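Local coordinates for ATP12 ATPase (Paracoccus denitrificans, PDB 2R31), which probably acts as a chaperone in the assembly of the F1-ATPase, at residues L44-A52 / S230-R238; M92-L102 / H170-L181. One frame throughout, in Å; residues are numbered along the deposited sequence. Where two conformers were deposited one is given.

Contact 1. Residues L44-A52 / S230-R238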
loop_
_atom_site.group_PDB
_atom_site.type_symbol
_atom_site.label_atom_id
_atom_site.label_comp_id
_atom_site.label_asym_id
_atom_site.label_seq_id
_atom_site.Cartn_x
_atom_site.Cartn_y
_atom_site.Cartn_z
ATOM N N LEU A 44 -3.809 18.290 2.214
ATOM C CA LEU A 44 -4.148 17.123 1.409
ATOM C C LEU A 44 -4.310 17.470 -0.064
ATOM O O LEU A 44 -4.742 18.585 -0.404
ATOM C CB LEU A 44 -5.470 16.553 1.933
ATOM C CG LEU A 44 -5.477 16.311 3.448
ATOM C CD1 LEU A 44 -6.899 16.004 3.859
ATOM C CD2 LEU A 44 -4.516 15.209 3.849
ATOM N N PRO A 45 -4.013 16.538 -0.951
ATOM C CA PRO A 45 -3.969 16.881 -2.393
ATOM C C PRO A 45 -5.321 16.993 -3.052
ATOM O O PRO A 45 -5.399 17.577 -4.147
ATOM C CB PRO A 45 -3.156 15.743 -3.012
ATOM C CG PRO A 45 -3.388 14.601 -2.071
ATOM C CD PRO A 45 -3.381 15.227 -0.716
ATOM N N THR A 46 -6.374 16.412 -2.488
ATOM C CA THR A 46 -7.685 16.336 -3.145
ATOM C C THR A 46 -8.791 16.654 -2.158
ATOM O O THR A 46 -8.732 16.351 -0.973
ATOM C CB THR A 46 -7.955 14.959 -3.792
ATOM O OG1 THR A 46 -8.010 14.017 -2.694
ATOM C CG2 THR A 46 -6.878 14.534 -4.757
ATOM N N GLU A 47 -9.892 17.162 -2.732
ATOM C CA GLU A 47 -11.127 17.353 -1.993
ATOM C C GLU A 47 -11.640 15.997 -1.513
ATOM O O GLU A 47 -12.132 15.878 -0.384
ATOM C CB GLU A 47 -12.184 18.050 -2.854
ATOM C CG GLU A 47 -13.422 18.412 -2.041
ATOM C CD GLU A 47 -14.664 18.708 -2.852
ATOM O OE1 GLU A 47 -14.673 18.359 -4.071
ATOM O OE2 GLU A 47 -15.642 19.236 -2.325
ATOM N N ALA A 48 -11.560 14.962 -2.339
ATOM C CA ALA A 48 -12.126 13.656 -1.976
ATOM C C ALA A 48 -11.438 13.121 -0.735
ATOM O O ALA A 48 -12.107 12.585 0.162
ATOM C CB ALA A 48 -11.974 12.670 -3.114
ATOM N N LEU A 49 -10.102 13.224 -0.647
ATOM C CA LEU A 49 -9.435 12.760 0.542
ATOM C C LEU A 49 -9.793 13.638 1.750
ATOM O O LEU A 49 -10.012 13.119 2.856
ATOM C CB LEU A 49 -7.908 12.704 0.376
ATOM C CG LEU A 49 -7.165 12.213 1.589
ATOM C CD1 LEU A 49 -7.530 10.785 1.968
ATOM C CD2 LEU A 49 -5.659 12.308 1.432
ATOM N N ALA A 50 -9.859 14.948 1.563
ATOM C CA ALA A 50 -10.248 15.833 2.676
ATOM C C ALA A 50 -11.610 15.494 3.199
ATOM O O ALA A 50 -11.817 15.439 4.420
ATOM C CB ALA A 50 -10.166 17.290 2.232
ATOM N N LEU A 51 -12.605 15.270 2.330
ATOM C CA LEU A 51 -13.950 14.910 2.769
ATOM C C LEU A 51 -13.924 13.598 3.544
ATOM O O LEU A 51 -14.619 13.456 4.567
ATOM C CB LEU A 51 -14.907 14.819 1.593
ATOM C CG LEU A 51 -15.284 16.130 0.922
ATOM C CD1 LEU A 51 -15.950 15.843 -0.423
ATOM C CD2 LEU A 51 -16.163 16.986 1.843
ATOM N N ALA A 52 -13.168 12.622 3.083
ATOM C CA ALA A 52 -13.123 11.316 3.723
ATOM C C ALA A 52 -12.417 11.374 5.070
ATOM O O ALA A 52 -12.821 10.679 6.033
ATOM C CB ALA A 52 -12.493 10.310 2.776
ATOM N N SER A 230 -4.698 0.849 1.813
ATOM C CA SER A 230 -3.783 1.521 0.902
ATOM C C SER A 230 -4.382 1.791 -0.454
ATOM O O SER A 230 -4.188 2.860 -1.043
ATOM C CB SER A 230 -2.489 0.683 0.775
ATOM O OG SER A 230 -1.733 0.645 1.940
ATOM N N GLU A 231 -5.136 0.825 -0.984
ATOM C CA GLU A 231 -5.843 0.994 -2.241
ATOM C C GLU A 231 -6.829 2.139 -2.174
ATOM O O GLU A 231 -6.942 2.954 -3.107
ATOM C CB GLU A 231 -6.523 -0.341 -2.581
ATOM C CG GLU A 231 -7.410 -0.334 -3.790
ATOM C CD GLU A 231 -8.085 -1.709 -3.927
ATOM O OE1 GLU A 231 -8.773 -2.174 -2.946
ATOM O OE2 GLU A 231 -7.955 -2.343 -4.956
ATOM N N ARG A 232 -7.577 2.228 -1.067
ATOM C CA ARG A 232 -8.530 3.348 -0.883
ATOM C C ARG A 232 -7.803 4.685 -0.904
ATOM O O ARG A 232 -8.262 5.649 -1.500
ATOM C CB ARG A 232 -9.275 3.110 0.442
ATOM C CG ARG A 232 -10.275 4.181 0.794
ATOM C CD ARG A 232 -11.384 4.356 -0.229
ATOM N NE ARG A 232 -12.462 5.136 0.350
ATOM C CZ ARG A 232 -13.413 5.709 -0.362
ATOM N NH1 ARG A 232 -13.443 5.583 -1.682
ATOM N NH2 ARG A 232 -14.360 6.412 0.270
ATOM N N PHE A 233 -6.655 4.771 -0.198
ATOM C CA PHE A 233 -5.879 5.994 -0.170
ATOM C C PHE A 233 -5.394 6.347 -1.566
ATOM O O PHE A 233 -5.405 7.544 -1.941
ATOM C CB PHE A 233 -4.717 5.812 0.826
ATOM C CG PHE A 233 -4.035 7.083 1.239
ATOM C CD1 PHE A 233 -4.667 7.971 2.078
ATOM C CD2 PHE A 233 -2.757 7.430 0.833
ATOM C CE1 PHE A 233 -4.075 9.121 2.546
ATOM C CE2 PHE A 233 -2.135 8.581 1.314
ATOM C CZ PHE A 233 -2.793 9.391 2.167
ATOM N N TRP A 234 -4.967 5.377 -2.360
ATOM C CA TRP A 234 -4.588 5.603 -3.753
ATOM C C TRP A 234 -5.737 6.279 -4.500
ATOM O O TRP A 234 -5.580 7.334 -5.137
ATOM C CB TRP A 234 -4.201 4.265 -4.462
ATOM C CG TRP A 234 -4.014 4.542 -5.920
ATOM C CD1 TRP A 234 -4.942 4.353 -6.898
ATOM C CD2 TRP A 234 -2.869 5.108 -6.552
ATOM N NE1 TRP A 234 -4.442 4.783 -8.102
ATOM C CE2 TRP A 234 -3.185 5.241 -7.933
ATOM C CE3 TRP A 234 -1.605 5.516 -6.136
ATOM C CZ2 TRP A 234 -2.290 5.767 -8.855
ATOM C CZ3 TRP A 234 -0.723 6.034 -7.031
ATOM C CH2 TRP A 234 -1.053 6.158 -8.389
ATOM N N HIS A 235 -6.918 5.668 -4.482
ATOM C CA HIS A 235 -8.015 6.187 -5.280
ATOM C C HIS A 235 -8.421 7.588 -4.826
ATOM O O HIS A 235 -8.716 8.469 -5.651
ATOM C CB HIS A 235 -9.201 5.241 -5.260
ATOM C CG HIS A 235 -8.975 3.981 -6.010
ATOM N ND1 HIS A 235 -8.663 3.966 -7.339
ATOM C CD2 HIS A 235 -8.981 2.718 -5.552
ATOM C CE1 HIS A 235 -8.499 2.664 -7.685
ATOM N NE2 HIS A 235 -8.717 1.886 -6.623
ATOM N N LEU A 236 -8.471 7.822 -3.513
ATOM C CA LEU A 236 -8.906 9.109 -3.014
ATOM C C LEU A 236 -7.946 10.234 -3.326
ATOM O O LEU A 236 -8.342 11.391 -3.274
ATOM C CB LEU A 236 -9.144 9.051 -1.509
ATOM C CG LEU A 236 -10.397 8.293 -1.070
ATOM C CD1 LEU A 236 -10.369 8.115 0.432
ATOM C CD2 LEU A 236 -11.669 8.992 -1.480
ATOM N N THR A 237 -6.681 9.920 -3.591
ATOM C CA THR A 237 -5.648 10.928 -3.847
ATOM C C THR A 237 -5.440 11.205 -5.327
ATOM O O THR A 237 -4.583 12.029 -5.662
ATOM C CB THR A 237 -4.349 10.586 -3.125
ATOM O OG1 THR A 237 -3.852 9.329 -3.572
ATOM C CG2 THR A 237 -4.541 10.634 -1.605
ATOM N N ARG A 238 -6.244 10.612 -6.206
ATOM C CA ARG A 238 -6.120 10.930 -7.632
ATOM C C ARG A 238 -6.816 12.248 -7.944
ATOM O O ARG A 238 -7.883 12.557 -7.383
ATOM C CB ARG A 238 -6.752 9.823 -8.478
ATOM C CG ARG A 238 -6.114 8.478 -8.347
ATOM C CD ARG A 238 -4.602 8.422 -8.527
ATOM N NE ARG A 238 -3.899 8.700 -7.282
ATOM C CZ ARG A 238 -2.711 9.268 -7.160
ATOM N NH1 ARG A 238 -2.017 9.631 -8.231
ATOM N NH2 ARG A 238 -2.166 9.485 -5.955
#

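Contact 2. Residues M92-L102 / H170-L181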
loop_
_atom_site.group_PDB
_atom_site.type_symbol
_atom_site.label_atom_id
_atom_site.label_comp_id
_atom_site.label_asym_id
_atom_site.label_seq_id
_atom_site.Cartn_x
_atom_site.Cartn_y
_atom_site.Cartn_z
ATOM N N MET A 92 13.706 2.703 -2.727
ATOM C CA MET A 92 13.505 1.481 -1.974
ATOM C C MET A 92 12.369 0.643 -2.561
ATOM O O MET A 92 12.485 -0.586 -2.712
ATOM C CB MET A 92 13.245 1.874 -0.500
ATOM C CG MET A 92 12.982 0.711 0.437
ATOM S SD MET A 92 11.321 0.083 0.446
ATOM C CE MET A 92 10.476 1.432 1.206
ATOM N N LEU A 93 11.251 1.293 -2.891
ATOM C CA LEU A 93 10.124 0.545 -3.455
ATOM C C LEU A 93 10.483 0.051 -4.848
ATOM O O LEU A 93 10.175 -1.103 -5.232
ATOM C CB LEU A 93 8.864 1.377 -3.440
ATOM C CG LEU A 93 8.290 1.675 -2.071
ATOM C CD1 LEU A 93 7.141 2.662 -2.175
ATOM C CD2 LEU A 93 7.861 0.395 -1.350
ATOM N N GLY A 94 11.136 0.888 -5.653
ATOM C CA GLY A 94 11.530 0.479 -6.987
ATOM C C GLY A 94 12.477 -0.723 -6.941
ATOM O O GLY A 94 12.477 -1.565 -7.868
ATOM N N ASP A 95 13.315 -0.817 -5.920
ATOM C CA ASP A 95 14.249 -1.910 -5.768
ATOM C C ASP A 95 13.574 -3.260 -5.541
ATOM O O ASP A 95 14.208 -4.301 -5.783
ATOM C CB ASP A 95 15.196 -1.678 -4.637
ATOM C CG ASP A 95 16.260 -0.713 -4.896
ATOM O OD1 ASP A 95 16.504 -0.328 -6.088
ATOM O OD2 ASP A 95 16.875 -0.292 -3.875
ATOM N N TYR A 96 12.290 -3.275 -5.152
ATOM C CA TYR A 96 11.602 -4.565 -5.086
ATOM C C TYR A 96 11.482 -5.214 -6.471
ATOM O O TYR A 96 11.253 -6.414 -6.551
ATOM C CB TYR A 96 10.221 -4.419 -4.451
ATOM C CG TYR A 96 10.195 -4.508 -2.951
ATOM C CD1 TYR A 96 10.521 -3.424 -2.148
ATOM C CD2 TYR A 96 9.865 -5.702 -2.322
ATOM C CE1 TYR A 96 10.489 -3.498 -0.803
ATOM C CE2 TYR A 96 9.805 -5.759 -0.943
ATOM C CZ TYR A 96 10.134 -4.639 -0.180
ATOM O OH TYR A 96 10.081 -4.793 1.191
ATOM N N GLY A 97 11.679 -4.469 -7.558
ATOM C CA GLY A 97 11.770 -5.133 -8.861
ATOM C C GLY A 97 12.825 -6.183 -8.974
ATOM O O GLY A 97 12.748 -7.067 -9.775
ATOM N N GLY A 98 13.877 -6.049 -8.192
ATOM C CA GLY A 98 14.987 -7.018 -8.174
ATOM C C GLY A 98 14.808 -8.122 -7.122
ATOM O O GLY A 98 15.653 -9.020 -7.080
ATOM N N THR A 99 13.774 -8.045 -6.302
ATOM C CA THR A 99 13.480 -8.964 -5.229
ATOM C C THR A 99 11.986 -9.235 -5.202
ATOM O O THR A 99 11.327 -9.123 -4.160
ATOM C CB THR A 99 13.927 -8.409 -3.845
ATOM O OG1 THR A 99 13.197 -7.217 -3.498
ATOM C CG2 THR A 99 15.410 -8.087 -3.758
ATOM N N ASP A 100 11.403 -9.532 -6.376
ATOM C CA ASP A 100 9.969 -9.584 -6.464
ATOM C C ASP A 100 9.452 -10.988 -6.166
ATOM O O ASP A 100 9.932 -11.961 -6.770
ATOM C CB ASP A 100 9.506 -9.115 -7.871
ATOM C CG ASP A 100 8.060 -8.669 -7.854
ATOM O OD1 ASP A 100 7.165 -9.545 -7.684
ATOM O OD2 ASP A 100 7.842 -7.439 -7.992
ATOM N N LEU A 101 8.425 -11.097 -5.319
ATOM C CA LEU A 101 7.757 -12.371 -5.070
ATOM C C LEU A 101 7.515 -13.159 -6.365
ATOM O O LEU A 101 7.654 -14.379 -6.397
ATOM C CB LEU A 101 6.410 -12.069 -4.396
ATOM C CG LEU A 101 5.608 -13.271 -3.929
ATOM C CD1 LEU A 101 6.191 -13.843 -2.628
ATOM C CD2 LEU A 101 4.137 -12.886 -3.717
ATOM N N LEU A 102 7.073 -12.459 -7.412
ATOM C CA LEU A 102 6.620 -13.130 -8.621
ATOM C C LEU A 102 7.782 -13.746 -9.409
ATOM O O LEU A 102 7.530 -14.579 -10.315
ATOM C CB LEU A 102 5.829 -12.223 -9.524
ATOM C CG LEU A 102 4.679 -11.432 -8.923
ATOM C CD1 LEU A 102 3.833 -10.852 -10.061
ATOM C CD2 LEU A 102 3.785 -12.253 -7.987
ATOM N N HIS A 170 3.220 2.071 -1.024
ATOM C CA HIS A 170 4.159 1.451 -0.108
ATOM C C HIS A 170 3.708 0.084 0.381
ATOM O O HIS A 170 4.429 -0.913 0.154
ATOM C CB HIS A 170 4.441 2.433 1.049
ATOM C CG HIS A 170 5.482 1.956 1.995
ATOM N ND1 HIS A 170 5.227 1.003 2.947
ATOM C CD2 HIS A 170 6.770 2.250 2.140
ATOM C CE1 HIS A 170 6.393 0.787 3.626
ATOM N NE2 HIS A 170 7.369 1.543 3.165
ATOM N N ASP A 171 2.604 0.007 1.095
ATOM C CA ASP A 171 2.204 -1.292 1.692
ATOM C C ASP A 171 1.717 -2.287 0.654
ATOM O O ASP A 171 1.774 -3.499 0.858
ATOM C CB ASP A 171 1.150 -1.092 2.767
ATOM C CG ASP A 171 1.648 -0.438 4.023
ATOM O OD1 ASP A 171 2.855 -0.138 4.145
ATOM O OD2 ASP A 171 0.770 -0.255 4.901
ATOM N N LEU A 172 1.206 -1.791 -0.487
ATOM C CA LEU A 172 0.830 -2.659 -1.599
ATOM C C LEU A 172 2.028 -3.393 -2.186
ATOM O O LEU A 172 1.850 -4.431 -2.827
ATOM C CB LEU A 172 0.080 -1.850 -2.666
ATOM C CG LEU A 172 -1.263 -1.315 -2.227
ATOM C CD1 LEU A 172 -1.767 -0.280 -3.252
ATOM C CD2 LEU A 172 -2.290 -2.382 -1.977
ATOM N N VAL A 173 3.235 -2.877 -1.965
ATOM C CA VAL A 173 4.473 -3.527 -2.338
ATOM C C VAL A 173 5.045 -4.344 -1.186
ATOM O O VAL A 173 5.370 -5.508 -1.318
ATOM C CB VAL A 173 5.530 -2.500 -2.829
ATOM C CG1 VAL A 173 6.886 -3.133 -3.061
ATOM C CG2 VAL A 173 5.008 -1.815 -4.092
ATOM N N THR A 174 5.220 -3.690 -0.015
ATOM C CA THR A 174 5.986 -4.329 1.056
ATOM C C THR A 174 5.262 -5.455 1.715
ATOM O O THR A 174 5.914 -6.446 2.155
ATOM C CB THR A 174 6.478 -3.294 2.101
ATOM O OG1 THR A 174 5.319 -2.705 2.692
ATOM C CG2 THR A 174 7.321 -2.212 1.479
ATOM N N LEU A 175 3.952 -5.399 1.862
ATOM C CA LEU A 175 3.278 -6.465 2.592
ATOM C C LEU A 175 3.281 -7.749 1.762
ATOM O O LEU A 175 3.710 -8.807 2.283
ATOM C CB LEU A 175 1.926 -5.980 3.127
ATOM C CG LEU A 175 1.956 -4.667 3.943
ATOM C CD1 LEU A 175 0.549 -4.295 4.386
ATOM C CD2 LEU A 175 2.911 -4.713 5.130
ATOM N N PRO A 176 2.909 -7.789 0.462
ATOM C CA PRO A 176 3.076 -9.011 -0.288
ATOM C C PRO A 176 4.498 -9.288 -0.737
ATOM O O PRO A 176 4.843 -10.402 -1.137
ATOM C CB PRO A 176 2.144 -8.783 -1.478
ATOM C CG PRO A 176 2.137 -7.294 -1.730
ATOM C CD PRO A 176 2.158 -6.754 -0.279
ATOM N N GLY A 177 5.349 -8.258 -0.711
ATOM C CA GLY A 177 6.722 -8.394 -1.186
ATOM C C GLY A 177 6.890 -8.388 -2.690
ATOM O O GLY A 177 7.771 -9.092 -3.221
ATOM N N SER A 178 6.105 -7.601 -3.386
ATOM C CA SER A 178 6.107 -7.573 -4.834
ATOM C C SER A 178 5.860 -6.154 -5.344
ATOM O O SER A 178 4.795 -5.578 -5.110
ATOM C CB SER A 178 5.018 -8.484 -5.400
ATOM O OG SER A 178 4.937 -8.400 -6.802
ATOM N N LEU A 179 6.844 -5.619 -6.097
ATOM C CA LEU A 179 6.567 -4.375 -6.815
ATOM C C LEU A 179 5.532 -4.582 -7.890
ATOM O O LEU A 179 4.693 -3.692 -8.098
ATOM C CB LEU A 179 7.892 -3.826 -7.415
ATOM C CG LEU A 179 7.711 -2.517 -8.174
ATOM C CD1 LEU A 179 7.172 -1.411 -7.320
ATOM C CD2 LEU A 179 9.061 -2.110 -8.778
ATOM N N ILE A 180 5.587 -5.706 -8.614
ATOM C CA ILE A 180 4.618 -5.914 -9.686
ATOM C C ILE A 180 3.189 -5.940 -9.150
ATOM O O ILE A 180 2.292 -5.319 -9.748
ATOM C CB ILE A 180 4.948 -7.154 -10.506
ATOM C CG1 ILE A 180 6.354 -7.067 -11.129
ATOM C CG2 ILE A 180 3.882 -7.408 -11.566
ATOM C CD1 ILE A 180 6.678 -5.731 -11.847
ATOM N N LEU A 181 2.940 -6.654 -8.043
ATOM C CA LEU A 181 1.582 -6.642 -7.518
ATOM C C LEU A 181 1.163 -5.279 -7.052
ATOM O O LEU A 181 -0.005 -4.865 -7.229
ATOM C CB LEU A 181 1.414 -7.646 -6.372
ATOM C CG LEU A 181 1.556 -9.133 -6.739
ATOM C CD1 LEU A 181 1.399 -9.976 -5.486
ATOM C CD2 LEU A 181 0.562 -9.552 -7.800
#

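Contact 1. Residues L44-A52 / S230-R238
T46 and L236 join the two segments through one hydrogen bond: T46 OG1 donates to L236 O over 2.7 Å. T46 OG1 also accepts from L49 N at 3.0 Å, with 161° at the hydrogen, which makes T46 the N-cap of helix 47-58. Its chi1 of 65° sets OG1 between the backbone N and the carbonyl carbon, where one hydroxyl can serve its own helix start and the C-terminal end of helix 214-236. The T46 methyl CG2 rests against the carbonyl oxygens of T237 and R238.

Beyond the cap, along helix 47-58, the packing is apolar. Both L49 methyls meet the F233 ring, CD2 lying 3.7 Å from F233 CE1 in an oblique approach; CD2 also touches T237 CG2, whose side chain runs alongside in the same direction. T237 CG2 in turn sits over the centre of one face of the F233 ring. L236 spreads its two methyls along the helix, CD1 to A52 CB at 3.9 Å and CD2 to A48 CB at 4.0 Å. The short segments 47-52 and 230-236 approach to 9.5 Å at 131°, nearer antiparallel than parallel.

Helix 70-82 backs this pair, with L71 touching both A52 and L236 and S74 meeting F233; F164 of helix 163-174 meets P45, while L44 and A50 lean on strand 24-29.

Contact 2. Residues M92-L102 / H170-L181
D100 and S178 meet where a loop after helix 86-95 runs past the start of helix 179-186. S178 OG donates to D100 OD1 over 2.7 Å, on the syn side and 19° out of the carboxylate plane, while L102 N reaches the anti lone pair of OD1 and closes an Asx turn. The other oxygen, D100 OD2, takes I180 N on its syn lone pair at 2.9 Å and 169°. With CG anti to the backbone N (chi1 -159°), the carboxylate extends to the first turn of the helix, and three hydrogen bonds, from S178 OG, L102 N and I180 N, hold it. S178 is the N-cap: its OG also accepts from L181 N at 2.9 Å, so this hydroxyl both gives and receives. A negative group beside a helix N-terminus would be favoured by the helix dipole. One backbone bond joins the two segments, L101 N to G177 O at 3.0 Å; the acceptor's residue, G177, leaves the preceding helix with positive phi.

Away from the D100 carboxylate the contact is mostly van der Waals packing. V173 CG1 stands over one face of the Y96 ring in a CH-pi contact, 3.9 Å from its centroid. L179 packs CB against Y96 CB and sends CD2 to G94 O and G97 N, the carbon lying 3.6 Å from G94 O. M92 CE crosses to H170 NE2 at 3.7 Å; H170 ND1 in turn donates to D171 OD1, within its own helix.

Helix 148-159 borders L93, L179 and I180 through L154 and V158. Helix 110-130 meets L102 and I180, and helix 192-199 reaches L101, P176 and L181.

From the N terminus the chain passes the strands of the small antiparallel sheet and enters 44-52, the first half of contact 1. Its partner, 230-238, is the very end of the modelled chain, so contact 1 closes a loop of 177 intervening residues. Contact 2 is nested inside it: 92-102, the end of helix 86-95 and the loop after it, is met again by 170-181, after 67 residues that include helices 110-130 and 148-159. The centres are about 22 Å apart, but the contacts touch where S230 OG lies 3.5 Å from D171 CB. Helix 214-236 thus spans from helix 47-58 to helix 163-174, where S230 packs on D171 and L172.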